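Local coordinates for uroporphyrinogen III synthase (Thermus thermophilus, PDB 1WCW), which probably catalyses the closure of a linear tetrapyrrole with inversion of its last ring to give uroporphyrinogen III, a step of haem biosynthesis, at residues P47-R50 against D51-A55; A104-A108 against G109-H113; N148-E152 against R153-V157; A191-Q194 against V195-F199; D204-A207 against L208-A211. One frame throughout, in Å; residues are numbered along the deposited sequence.

The five contacts are local and in series along the chain: 1 and 5 at helix starts, 2 and 3 at helix ends, 4 in the first turns of a helix. Contacts 1, 2 and 3 belong to the half built round the mixed sheet, with centres 21 to 23 Å apart and no touch between them. Contacts 4 and 5 lie on helices 192-201 and 205-214 beside the parallel sheet of the other half; their centres are about 14 Å apart and they meet directly, F199 CE2 lying 3.6 Å from L208 CD2. Contacts 1 and 5 fall on opposite sides of the chain's centre, their centres about 41 Å apart, consistent with the elongated two-domain shape of uroporphyrinogen III synthases.

Contact 1 (P47-R50 against D51-A55); sequences PEYR and DQVRA
The carbonyl oxygen of Y49 is gripped by two amides of the following turn: V53 N donates to Y49 O at 3.2 Å, and Q52 N adds a weak bond to the same oxygen, bent to 126° at the hydrogen. One residue on, R54 N reaches R50 O at 2.9 Å. Next to these bonds V53 CG2 rests obliquely against the Y49 ring, 3.5 Å from Y49 CD2. The ring is brought there by a first torsion that sets CG between the backbone N and the carbonyl carbon (chi1 62°). On the outer surface the R50 and R54 side chains run alongside, their guanidinium planes 65° apart and R50 NH1 3.5 Å from R54 NH1, at the edge of the R54 group, a like-charged pairing that is probably mildly unfavourable. Q52 folds back so that NE2 donates almost straight to D51 OD2, on the anti lone pair, at 3.1 Å. An alanine at Q52 would remove this amide and is likely to let the D51 carboxylate turn more freely. Around the turn, Y49 and V53 pack on helix 68-80, while Q52 touches strand 155-167. The whole is a helix N-terminus, with Y49 at the N-cap of helix 50-57.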
loop_
_atom_site.group_PDB
_atom_site.type_symbol
_atom_site.label_atom_id
_atom_site.label_comp_id
_atom_site.label_asym_id
_atom_site.label_seq_id
_atom_site.Cartn_x
_atom_site.Cartn_y
_atom_site.Cartn_z
ATOM N N PRO A 47 16.357 15.717 7.329
ATOM C CA PRO A 47 17.653 16.103 6.739
ATOM C C PRO A 47 18.195 15.154 5.657
ATOM O O PRO A 47 18.967 15.566 4.795
ATOM C CB PRO A 47 18.581 16.145 7.953
ATOM C CG PRO A 47 17.670 16.485 9.088
ATOM C CD PRO A 47 16.376 15.730 8.790
ATOM N N GLU A 48 17.796 13.875 5.706
ATOM C CA GLU A 48 18.287 12.896 4.733
ATOM C C GLU A 48 17.773 13.061 3.323
ATOM O O GLU A 48 18.383 12.553 2.356
ATOM C CB GLU A 48 18.018 11.461 5.221
ATOM C CG GLU A 48 18.837 11.085 6.448
ATOM C CD GLU A 48 18.753 9.587 6.778
ATOM O OE1 GLU A 48 19.237 8.757 5.981
ATOM O OE2 GLU A 48 18.184 9.241 7.831
ATOM N N TYR A 49 16.651 13.780 3.151
ATOM C CA TYR A 49 16.190 14.010 1.778
ATOM C C TYR A 49 15.953 15.482 1.525
ATOM O O TYR A 49 15.232 15.875 0.629
ATOM C CB TYR A 49 14.952 13.155 1.432
ATOM C CG TYR A 49 13.717 13.399 2.251
ATOM C CD1 TYR A 49 13.563 12.942 3.556
ATOM C CD2 TYR A 49 12.641 14.088 1.683
ATOM C CE1 TYR A 49 12.433 13.144 4.248
ATOM C CE2 TYR A 49 11.472 14.292 2.399
ATOM C CZ TYR A 49 11.353 13.834 3.661
ATOM O OH TYR A 49 10.182 13.987 4.332
ATOM N N ARG A 50 16.579 16.327 2.351
ATOM C CA ARG A 50 16.452 17.794 2.209
ATOM C C ARG A 50 16.782 18.277 0.799
ATOM O O ARG A 50 16.214 19.251 0.279
ATOM C CB ARG A 50 17.306 18.503 3.293
ATOM C CG ARG A 50 18.728 18.495 3.008
ATOM C CD ARG A 50 19.469 19.067 4.190
ATOM N NE ARG A 50 19.335 20.499 4.341
ATOM C CZ ARG A 50 20.402 21.264 4.531
ATOM N NH1 ARG A 50 20.294 22.573 4.698
ATOM N NH2 ARG A 50 21.600 20.685 4.498
ATOM N N ASP A 51 17.749 17.618 0.168
ATOM C CA ASP A 51 18.219 17.960 -1.165
ATOM C C ASP A 51 17.048 17.827 -2.204
ATOM O O ASP A 51 16.861 18.688 -3.078
ATOM C CB ASP A 51 19.345 16.931 -1.450
ATOM C CG ASP A 51 19.251 15.690 -0.463
ATOM O OD1 ASP A 51 19.510 15.821 0.769
ATOM O OD2 ASP A 51 18.877 14.576 -0.899
ATOM N N GLN A 52 16.275 16.760 -2.023
ATOM C CA GLN A 52 15.143 16.495 -2.920
ATOM C C GLN A 52 14.017 17.501 -2.670
ATOM O O GLN A 52 13.392 17.959 -3.613
ATOM C CB GLN A 52 14.591 15.114 -2.667
ATOM C CG GLN A 52 15.656 13.975 -2.704
ATOM C CD GLN A 52 16.466 13.960 -3.960
ATOM O OE1 GLN A 52 15.934 13.807 -5.071
ATOM N NE2 GLN A 52 17.792 14.080 -3.803
ATOM N N VAL A 53 13.791 17.856 -1.396
ATOM C CA VAL A 53 12.734 18.823 -1.070
ATOM C C VAL A 53 13.104 20.197 -1.609
ATOM O O VAL A 53 12.258 20.922 -2.156
ATOM C CB VAL A 53 12.458 18.876 0.451
ATOM C CG1 VAL A 53 11.199 19.776 0.636
ATOM C CG2 VAL A 53 12.112 17.471 1.019
ATOM N N ARG A 54 14.382 20.568 -1.494
ATOM C CA ARG A 54 14.831 21.867 -2.051
ATOM C C ARG A 54 14.627 21.934 -3.574
ATOM O O ARG A 54 14.194 22.960 -4.122
ATOM C CB ARG A 54 16.319 22.098 -1.752
ATOM C CG ARG A 54 16.593 22.380 -0.289
ATOM C CD ARG A 54 18.108 22.543 -0.016
ATOM N NE ARG A 54 18.332 23.106 1.310
ATOM C CZ ARG A 54 17.885 24.301 1.710
ATOM N NH1 ARG A 54 18.137 24.716 2.946
ATOM N NH2 ARG A 54 17.199 25.091 0.883
ATOM N N ALA A 55 14.915 20.800 -4.223
ATOM C CA ALA A 55 14.712 20.725 -5.658
ATOM C C ALA A 55 13.231 20.914 -5.997
ATOM O O ALA A 55 12.865 21.629 -6.963
ATOM C CB ALA A 55 15.235 19.400 -6.216
#

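Contact 2 (A104-A108 against G109-H113); sequences ALKEA and GLPPH
A Schellman motif ends helix 99-107, and its two backbone bonds tie the outgoing loop to the last turn. L110 N donates to L105 O at 2.9 Å, the 6→1 bond, while G109 N reaches K106 O, the 5→2 bond, also at 2.9 Å, from above the carbonyl plane instead of along a lone pair. Between them G109 takes a positive phi of 76°, a backbone setting that favours glycine; a CB there would run into A108 O. The reversal carries the chain back beside the helix, where the side chains of the last turn meet the loop. L105 lays its CB near the L110 carbonyl oxygen, at 3.2 Å, and against the P112 ring, 4.0 Å from P112 CD, the two side chains crossing at a slant. With CG beside the backbone N (chi1 -77°) and the second torsion extended (chi2 170°), CD1 comes near P112 CB and CD2 lies 4.3 Å from L110 CB. A108 CB adds a similarly loose apolar touch, 4.3 Å from L110 CD1. On the outer side the aliphatic part of K106 crosses the P112 ring at about a right angle, its CG 3.9 Å from P112 CD. Buried L105 reaches V71 of helix 68-80 and F63 and A65 of strand 62-65, and L110 packs on L89 and A90 of helix 86-91. Beyond the prolines, P111 O accepts from R94 NH1 and P112 touches A96, so the loop runs along strand 93-96 on its way to strand 114-115.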
loop_
_atom_site.group_PDB
_atom_site.type_symbol
_atom_site.label_atom_id
_atom_site.label_comp_id
_atom_site.label_asym_id
_atom_site.label_seq_id
_atom_site.Cartn_x
_atom_site.Cartn_y
_atom_site.Cartn_z
ATOM N N ALA A 104 -5.559 13.651 0.555
ATOM C CA ALA A 104 -4.545 14.450 1.221
ATOM C C ALA A 104 -4.238 15.695 0.409
ATOM O O ALA A 104 -4.052 16.748 0.960
ATOM C CB ALA A 104 -3.304 13.645 1.457
ATOM N N LEU A 105 -4.151 15.597 -0.915
ATOM C CA LEU A 105 -3.918 16.790 -1.724
ATOM C C LEU A 105 -5.095 17.787 -1.605
ATOM O O LEU A 105 -4.848 18.981 -1.443
ATOM C CB LEU A 105 -3.713 16.362 -3.197
ATOM C CG LEU A 105 -2.299 15.762 -3.489
ATOM C CD1 LEU A 105 -2.309 15.144 -4.908
ATOM C CD2 LEU A 105 -1.214 16.855 -3.415
ATOM N N LYS A 106 -6.324 17.277 -1.656
ATOM C CA LYS A 106 -7.504 18.158 -1.536
ATOM C C LYS A 106 -7.487 18.876 -0.183
ATOM O O LYS A 106 -7.734 20.072 -0.113
ATOM C CB LYS A 106 -8.763 17.323 -1.668
ATOM C CG LYS A 106 -9.028 16.875 -3.059
ATOM C CD LYS A 106 -9.916 17.847 -3.785
ATOM C CE LYS A 106 -10.321 17.283 -5.152
ATOM N NZ LYS A 106 -11.390 18.094 -5.871
ATOM N N GLU A 107 -7.179 18.158 0.893
ATOM C CA GLU A 107 -7.124 18.756 2.236
ATOM C C GLU A 107 -6.034 19.822 2.337
ATOM O O GLU A 107 -6.116 20.731 3.147
ATOM C CB GLU A 107 -6.955 17.674 3.284
ATOM C CG GLU A 107 -8.239 16.834 3.484
ATOM C CD GLU A 107 -8.053 15.595 4.403
ATOM O OE1 GLU A 107 -9.075 14.897 4.679
ATOM O OE2 GLU A 107 -6.904 15.307 4.847
ATOM N N ALA A 108 -4.982 19.723 1.527
ATOM C CA ALA A 108 -3.920 20.717 1.532
ATOM C C ALA A 108 -4.232 21.914 0.604
ATOM O O ALA A 108 -3.430 22.816 0.485
ATOM C CB ALA A 108 -2.585 20.034 1.093
ATOM N N GLY A 109 -5.404 21.869 -0.059
ATOM C CA GLY A 109 -5.826 22.904 -0.990
ATOM C C GLY A 109 -5.081 22.798 -2.307
ATOM O O GLY A 109 -4.890 23.771 -3.016
ATOM N N LEU A 110 -4.664 21.572 -2.629
ATOM C CA LEU A 110 -3.892 21.301 -3.877
ATOM C C LEU A 110 -4.567 20.097 -4.533
ATOM O O LEU A 110 -3.924 19.067 -4.807
ATOM C CB LEU A 110 -2.432 20.956 -3.523
ATOM C CG LEU A 110 -1.615 22.105 -2.888
ATOM C CD1 LEU A 110 -0.367 21.552 -2.247
ATOM C CD2 LEU A 110 -1.241 23.136 -3.955
ATOM N N PRO A 111 -5.872 20.193 -4.820
ATOM C CA PRO A 111 -6.556 19.035 -5.403
ATOM C C PRO A 111 -5.900 18.517 -6.676
ATOM O O PRO A 111 -5.414 19.284 -7.508
ATOM C CB PRO A 111 -8.015 19.534 -5.623
ATOM C CG PRO A 111 -7.822 21.044 -5.836
ATOM C CD PRO A 111 -6.701 21.430 -4.886
ATOM N N PRO A 112 -5.907 17.213 -6.849
ATOM C CA PRO A 112 -5.291 16.660 -8.052
ATOM C C PRO A 112 -6.060 16.973 -9.311
ATOM O O PRO A 112 -7.279 17.098 -9.297
ATOM C CB PRO A 112 -5.265 15.144 -7.775
ATOM C CG PRO A 112 -6.474 14.940 -6.883
ATOM C CD PRO A 112 -6.529 16.165 -5.982
ATOM N N HIS A 113 -5.338 17.053 -10.418
ATOM C CA HIS A 113 -5.974 17.218 -11.726
ATOM C C HIS A 113 -6.498 15.918 -12.232
ATOM O O HIS A 113 -7.433 15.943 -13.055
ATOM C CB HIS A 113 -4.982 17.831 -12.711
ATOM C CG HIS A 113 -4.471 19.161 -12.272
ATOM N ND1 HIS A 113 -5.152 20.377 -12.316
ATOM C CD2 HIS A 113 -3.251 19.436 -11.750
ATOM C CE1 HIS A 113 -4.350 21.342 -11.866
ATOM N NE2 HIS A 113 -3.193 20.776 -11.508
#

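Contact 3 (N148-E152 against R153-V157); sequences NALAE and RGYRV
Contact 3 is the helix-to-strand turn of the beta-alpha-beta unit 132-137, 144-152, 155-167, a Schellman motif that ends helix 144-152. The closing bonds run from Y155 N to L150 O at 3.2 Å and from G154 N to A151 O at 3.0 Å, the latter met from above the carbonyl plane, and the ordinary helical bond from R153 N to A149 O precedes them. G154 has a phi of 109°; any CB would be jammed against the preceding carbonyl oxygen, which calls for glycine. The chain then doubles back, the short helix and strand axes lying 7.0 Å apart at 148°. L150 carries the apolar part: its CB meets V157 CG2 at 3.7 Å, with the two side chains at about a right angle, while CD2 comes within 4.3 Å of Y155 CD1. L150 O lies near the plane of the Y155 ring, at its edge. A water bridges A151 O and Y155 O, donating to both, at 3.0 Å from Y155 O. The first torsion of R153 (chi1 -69°) sets CG against A149 O, while NE bonds to L127 O and NH2 to L124 O. Y155 OH is held by P128 O. A151 O is gripped twice, by G154 N and the water, and the polar ends of R153 and Y155 both bind backbone oxygens of the 124-128 region, fixing the helix end to it.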
loop_
_atom_site.group_PDB
_atom_site.type_symbol
_atom_site.label_atom_id
_atom_site.label_comp_id
_atom_site.label_asym_id
_atom_site.label_seq_id
_atom_site.Cartn_x
_atom_site.Cartn_y
_atom_site.Cartn_z
ATOM N N ASN A 148 9.651 4.347 -15.172
ATOM C CA ASN A 148 9.996 4.215 -16.554
ATOM C C ASN A 148 8.992 4.984 -17.421
ATOM O O ASN A 148 9.394 5.656 -18.408
ATOM C CB ASN A 148 10.047 2.731 -16.921
ATOM C CG ASN A 148 11.304 2.073 -16.413
ATOM O OD1 ASN A 148 12.403 2.519 -16.728
ATOM N ND2 ASN A 148 11.159 1.019 -15.625
ATOM N N ALA A 149 7.693 4.904 -17.095
ATOM C CA ALA A 149 6.727 5.672 -17.898
ATOM C C ALA A 149 6.984 7.193 -17.810
ATOM O O ALA A 149 6.893 7.898 -18.824
ATOM C CB ALA A 149 5.342 5.366 -17.453
ATOM N N LEU A 150 7.348 7.747 -16.641
ATOM C CA LEU A 150 7.604 9.173 -16.548
ATOM C C LEU A 150 8.757 9.526 -17.466
ATOM O O LEU A 150 8.704 10.577 -18.143
ATOM C CB LEU A 150 7.941 9.571 -15.115
ATOM C CG LEU A 150 6.704 9.604 -14.222
ATOM C CD1 LEU A 150 7.191 9.684 -12.795
ATOM C CD2 LEU A 150 5.771 10.753 -14.609
ATOM N N ALA A 151 9.791 8.682 -17.506
ATOM C CA ALA A 151 10.936 8.978 -18.390
ATOM C C ALA A 151 10.519 8.889 -19.848
ATOM O O ALA A 151 10.895 9.769 -20.659
ATOM C CB ALA A 151 12.090 7.987 -18.093
ATOM N N GLU A 152 9.715 7.888 -20.194
ATOM C CA GLU A 152 9.228 7.750 -21.582
ATOM C C GLU A 152 8.399 8.968 -21.990
ATOM O O GLU A 152 8.415 9.401 -23.165
ATOM C CB GLU A 152 8.410 6.464 -21.748
ATOM C CG GLU A 152 9.235 5.198 -21.763
ATOM C CD GLU A 152 8.359 3.945 -21.926
ATOM O OE1 GLU A 152 7.430 3.714 -21.100
ATOM O OE2 GLU A 152 8.595 3.182 -22.890
ATOM N N ARG A 153 7.662 9.529 -21.043
ATOM C CA ARG A 153 6.845 10.704 -21.312
ATOM C C ARG A 153 7.637 12.005 -21.409
ATOM O O ARG A 153 7.045 13.062 -21.643
ATOM C CB ARG A 153 5.783 10.840 -20.198
ATOM C CG ARG A 153 4.717 9.797 -20.192
ATOM C CD ARG A 153 3.838 9.794 -21.433
ATOM N NE ARG A 153 2.641 9.032 -21.109
ATOM C CZ ARG A 153 2.593 7.710 -21.165
ATOM N NH1 ARG A 153 3.660 7.033 -21.570
ATOM N NH2 ARG A 153 1.549 7.051 -20.694
ATOM N N GLY A 154 8.949 11.972 -21.173
ATOM C CA GLY A 154 9.776 13.157 -21.371
ATOM C C GLY A 154 10.335 13.855 -20.137
ATOM O O GLY A 154 11.048 14.856 -20.221
ATOM N N TYR A 155 10.062 13.320 -18.935
ATOM C CA TYR A 155 10.506 13.980 -17.733
ATOM C C TYR A 155 11.754 13.396 -17.080
ATOM O O TYR A 155 12.026 12.204 -17.154
ATOM C CB TYR A 155 9.390 13.867 -16.653
ATOM C CG TYR A 155 8.064 14.422 -17.096
ATOM C CD1 TYR A 155 7.072 13.567 -17.568
ATOM C CD2 TYR A 155 7.819 15.768 -17.063
ATOM C CE1 TYR A 155 5.850 14.054 -17.999
ATOM C CE2 TYR A 155 6.604 16.292 -17.501
ATOM C CZ TYR A 155 5.629 15.404 -17.974
ATOM O OH TYR A 155 4.424 15.930 -18.439
ATOM N N ARG A 156 12.441 14.301 -16.418
ATOM C CA ARG A 156 13.486 13.886 -15.501
ATOM C C ARG A 156 12.722 13.562 -14.156
ATOM O O ARG A 156 11.935 14.429 -13.691
ATOM C CB ARG A 156 14.455 15.002 -15.220
ATOM C CG ARG A 156 15.558 14.623 -14.211
ATOM C CD ARG A 156 16.586 15.775 -14.050
ATOM N NE ARG A 156 15.950 17.022 -13.609
ATOM C CZ ARG A 156 16.532 18.220 -13.533
ATOM N NH1 ARG A 156 15.835 19.270 -13.099
ATOM N NH2 ARG A 156 17.801 18.387 -13.894
ATOM N N VAL A 157 12.992 12.429 -13.558
ATOM C CA VAL A 157 12.286 12.036 -12.313
ATOM C C VAL A 157 13.003 12.558 -11.075
ATOM O O VAL A 157 14.233 12.388 -10.956
ATOM C CB VAL A 157 12.107 10.522 -12.216
ATOM C CG1 VAL A 157 11.429 10.137 -10.867
ATOM C CG2 VAL A 157 11.205 10.051 -13.357
HETATM O O HOH W 1 13.354 11.650 -19.828
#

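Contact 4 (A191-Q194 against V195-F199); sequences AAIQ and VEFLF
I193 and F197 run alongside each other in the same direction, one turn apart on helix 192-201, and form a CH-pi contact of the i to i+4 kind. I193 CG1 stands over one face of the F197 ring, 3.9 Å from its centroid and 19° off the ring normal, shifted toward the rim. CD1 continues past it to within 3.6 Å of F197 CZ. The F197 ring leans back over I193 (chi1 -74°), and I193 CG1, anti to the backbone N, meets its face. In the backbone of the same pair, F197 N donates to I193 O at 2.9 Å. An alanine at F197 would take away the aromatic face, and the I193 side chain would probably be left without this partner and freer to turn. E196 N reaches A192 O in the carbonyl plane at 3.1 Å and L198 N bonds to Q194 O. The first torsion of E196 puts its CG by A192 O, and the bend beyond it leads OE2 to W232 NE1. F197 and L198 pack on I172 of helix 169-181, and V195 on A228 of helix 223-231. The Q194 chain is extended, its NE2 bonded to Q39 OE1. OE1 of the same amide takes the V190 amide and, weakly, A191 N at 3.3 Å, with a 129° angle at the hydrogen.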
loop_
_atom_site.group_PDB
_atom_site.type_symbol
_atom_site.label_atom_id
_atom_site.label_comp_id
_atom_site.label_asym_id
_atom_site.label_seq_id
_atom_site.Cartn_x
_atom_site.Cartn_y
_atom_site.Cartn_z
ATOM N N ALA A 191 -3.399 -4.496 2.554
ATOM C CA ALA A 191 -2.753 -3.649 1.550
ATOM C C ALA A 191 -2.000 -4.557 0.601
ATOM O O ALA A 191 -1.413 -5.567 1.014
ATOM C CB ALA A 191 -1.724 -2.694 2.251
ATOM N N ALA A 192 -1.875 -4.175 -0.644
ATOM C CA ALA A 192 -1.150 -4.937 -1.612
ATOM C C ALA A 192 0.276 -5.136 -1.233
ATOM O O ALA A 192 0.834 -6.208 -1.503
ATOM C CB ALA A 192 -1.235 -4.230 -2.995
ATOM N N ILE A 193 0.911 -4.119 -0.619
ATOM C CA ILE A 193 2.309 -4.301 -0.277
ATOM C C ILE A 193 2.523 -5.480 0.713
ATOM O O ILE A 193 3.588 -6.096 0.719
ATOM C CB ILE A 193 2.892 -2.966 0.278
ATOM C CG1 ILE A 193 4.411 -2.965 0.125
ATOM C CG2 ILE A 193 2.447 -2.762 1.718
ATOM C CD1 ILE A 193 5.039 -1.540 0.471
ATOM N N GLN A 194 1.542 -5.831 1.523
ATOM C CA GLN A 194 1.721 -6.962 2.444
ATOM C C GLN A 194 1.763 -8.278 1.637
ATOM O O GLN A 194 2.509 -9.182 2.005
ATOM C CB GLN A 194 0.530 -7.037 3.397
ATOM C CG GLN A 194 0.629 -5.881 4.391
ATOM C CD GLN A 194 -0.654 -5.436 4.981
ATOM O OE1 GLN A 194 -1.647 -6.094 4.845
ATOM N NE2 GLN A 194 -0.627 -4.312 5.676
ATOM N N VAL A 195 0.975 -8.375 0.561
ATOM C CA VAL A 195 1.009 -9.556 -0.304
ATOM C C VAL A 195 2.382 -9.599 -0.936
ATOM O O VAL A 195 2.987 -10.674 -0.968
ATOM C CB VAL A 195 -0.069 -9.416 -1.433
ATOM C CG1 VAL A 195 0.015 -10.637 -2.361
ATOM C CG2 VAL A 195 -1.469 -9.340 -0.829
ATOM N N GLU A 196 2.897 -8.472 -1.447
ATOM C CA GLU A 196 4.172 -8.459 -2.135
ATOM C C GLU A 196 5.274 -8.824 -1.186
ATOM O O GLU A 196 6.132 -9.675 -1.515
ATOM C CB GLU A 196 4.438 -7.064 -2.738
ATOM C CG GLU A 196 3.381 -6.503 -3.706
ATOM C CD GLU A 196 3.138 -7.322 -4.957
ATOM O OE1 GLU A 196 2.102 -7.041 -5.630
ATOM O OE2 GLU A 196 3.918 -8.232 -5.304
ATOM N N PHE A 197 5.270 -8.317 0.052
ATOM C CA PHE A 197 6.339 -8.659 0.988
ATOM C C PHE A 197 6.309 -10.116 1.363
ATOM O O PHE A 197 7.366 -10.757 1.475
ATOM C CB PHE A 197 6.231 -7.812 2.265
ATOM C CG PHE A 197 6.666 -6.356 2.111
ATOM C CD1 PHE A 197 6.209 -5.415 3.028
ATOM C CD2 PHE A 197 7.512 -5.924 1.162
ATOM C CE1 PHE A 197 6.631 -4.060 2.973
ATOM C CE2 PHE A 197 7.928 -4.538 1.148
ATOM C CZ PHE A 197 7.477 -3.655 2.060
ATOM N N LEU A 198 5.107 -10.688 1.615
ATOM C CA LEU A 198 5.058 -12.109 1.943
ATOM C C LEU A 198 5.610 -12.957 0.831
ATOM O O LEU A 198 6.462 -13.843 1.098
ATOM C CB LEU A 198 3.588 -12.442 2.244
ATOM C CG LEU A 198 3.368 -13.917 2.523
ATOM C CD1 LEU A 198 4.153 -14.410 3.763
ATOM C CD2 LEU A 198 1.885 -14.169 2.785
ATOM N N PHE A 199 5.158 -12.761 -0.399
ATOM C CA PHE A 199 5.659 -13.614 -1.475
ATOM C C PHE A 199 7.074 -13.308 -1.823
ATOM O O PHE A 199 7.793 -14.304 -2.169
ATOM C CB PHE A 199 4.763 -13.470 -2.718
ATOM C CG PHE A 199 3.597 -14.417 -2.710
ATOM C CD1 PHE A 199 2.382 -14.080 -2.189
ATOM C CD2 PHE A 199 3.793 -15.725 -3.156
ATOM C CE1 PHE A 199 1.348 -15.028 -2.112
ATOM C CE2 PHE A 199 2.768 -16.683 -3.074
ATOM C CZ PHE A 199 1.577 -16.332 -2.573
#

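Contact 5 (D204-A207 against L208-A211); sequences DPKA and LREA
An aspartate N-cap opens helix 205-214, and the first two turns of that helix make up the contact. L208 N donates to D204 O at 3.0 Å, while the side chain of the same cap residue takes the amide of A207, D204 OD1 being 3.1 Å from A207 N and met from above the carboxylate plane. The D204 carboxylate therefore faces the helix N-terminus, whose dipole would probably favour its negative charge. The helical i to i+4 bonds continue with R209 N to P205 O at 2.9 Å, E210 N to K206 O, and A211 N to A207 O at 2.8 Å. On the outer face K206 and R209 run alongside, R209 NH2 4.0 Å from K206 CG. A bend at the third torsion of R209 (chi3 -62°) turns the guanidinium back over the turn, where a water at its edge, in plane, accepts from R209 NH2 at 3.3 Å and donates to K206 O. That carbonyl is thus held by both an amide and the water. R209 NE bonds to the backbone oxygen of W232, D204 N donates to E176 of helix 169-181, and L208 presses its side chain on L198 and F199 of helix 192-201.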
loop_
_atom_site.group_PDB
_atom_site.type_symbol
_atom_site.label_atom_id
_atom_site.label_comp_id
_atom_site.label_asym_id
_atom_site.label_seq_id
_atom_site.Cartn_x
_atom_site.Cartn_y
_atom_site.Cartn_z
ATOM N N ASP A 204 9.637 -20.632 0.375
ATOM C CA ASP A 204 9.085 -21.553 -0.635
ATOM C C ASP A 204 7.783 -20.894 -1.157
ATOM O O ASP A 204 6.694 -21.249 -0.733
ATOM C CB ASP A 204 8.819 -22.889 0.067
ATOM C CG ASP A 204 8.504 -24.011 -0.901
ATOM O OD1 ASP A 204 8.089 -23.752 -2.068
ATOM O OD2 ASP A 204 8.638 -25.179 -0.431
ATOM N N PRO A 205 7.919 -19.963 -2.102
ATOM C CA PRO A 205 6.720 -19.302 -2.622
ATOM C C PRO A 205 5.740 -20.245 -3.274
ATOM O O PRO A 205 4.532 -20.029 -3.238
ATOM C CB PRO A 205 7.265 -18.226 -3.543
ATOM C CG PRO A 205 8.674 -18.763 -3.895
ATOM C CD PRO A 205 9.169 -19.408 -2.664
ATOM N N LYS A 206 6.208 -21.317 -3.920
ATOM C CA LYS A 206 5.260 -22.263 -4.502
ATOM C C LYS A 206 4.422 -22.946 -3.443
ATOM O O LYS A 206 3.208 -23.165 -3.623
ATOM C CB LYS A 206 5.990 -23.340 -5.332
ATOM C CG LYS A 206 6.492 -22.723 -6.642
ATOM C CD LYS A 206 7.055 -23.807 -7.618
ATOM C CE LYS A 206 7.651 -23.227 -8.893
ATOM N NZ LYS A 206 8.270 -24.342 -9.728
ATOM N N ALA A 207 5.052 -23.356 -2.337
ATOM C CA ALA A 207 4.285 -24.002 -1.290
ATOM C C ALA A 207 3.315 -23.009 -0.660
ATOM O O ALA A 207 2.232 -23.369 -0.246
ATOM C CB ALA A 207 5.200 -24.611 -0.162
ATOM N N LEU A 208 3.764 -21.748 -0.582
ATOM C CA LEU A 208 2.898 -20.704 0.000
ATOM C C LEU A 208 1.651 -20.496 -0.904
ATOM O O LEU A 208 0.528 -20.401 -0.400
ATOM C CB LEU A 208 3.687 -19.415 0.085
ATOM C CG LEU A 208 2.921 -18.164 0.425
ATOM C CD1 LEU A 208 2.354 -18.299 1.836
ATOM C CD2 LEU A 208 3.836 -16.939 0.346
ATOM N N ARG A 209 1.848 -20.474 -2.222
ATOM C CA ARG A 209 0.716 -20.359 -3.158
ATOM C C ARG A 209 -0.218 -21.539 -2.961
ATOM O O ARG A 209 -1.437 -21.358 -2.870
ATOM C CB ARG A 209 1.230 -20.348 -4.572
ATOM C CG ARG A 209 0.138 -20.314 -5.570
ATOM C CD ARG A 209 0.658 -20.359 -6.995
ATOM N NE ARG A 209 1.477 -19.256 -7.334
ATOM C CZ ARG A 209 2.743 -19.332 -7.748
ATOM N NH1 ARG A 209 3.371 -18.212 -8.069
ATOM N NH2 ARG A 209 3.409 -20.491 -7.819
ATOM N N GLU A 210 0.326 -22.769 -2.896
ATOM C CA GLU A 210 -0.515 -23.929 -2.667
ATOM C C GLU A 210 -1.296 -23.809 -1.346
ATOM O O GLU A 210 -2.500 -24.076 -1.325
ATOM C CB GLU A 210 0.322 -25.214 -2.678
ATOM C CG GLU A 210 -0.484 -26.457 -2.327
ATOM C CD GLU A 210 0.336 -27.729 -2.563
ATOM O OE1 GLU A 210 -0.167 -28.823 -2.263
ATOM O OE2 GLU A 210 1.468 -27.594 -3.073
ATOM N N ALA A 211 -0.615 -23.360 -0.281
ATOM C CA ALA A 211 -1.293 -23.222 0.990
ATOM C C ALA A 211 -2.450 -22.188 0.930
ATOM O O ALA A 211 -3.531 -22.480 1.419
ATOM C CB ALA A 211 -0.281 -22.856 2.059
HETATM O O HOH W 2 2.352 -23.327 -6.560
#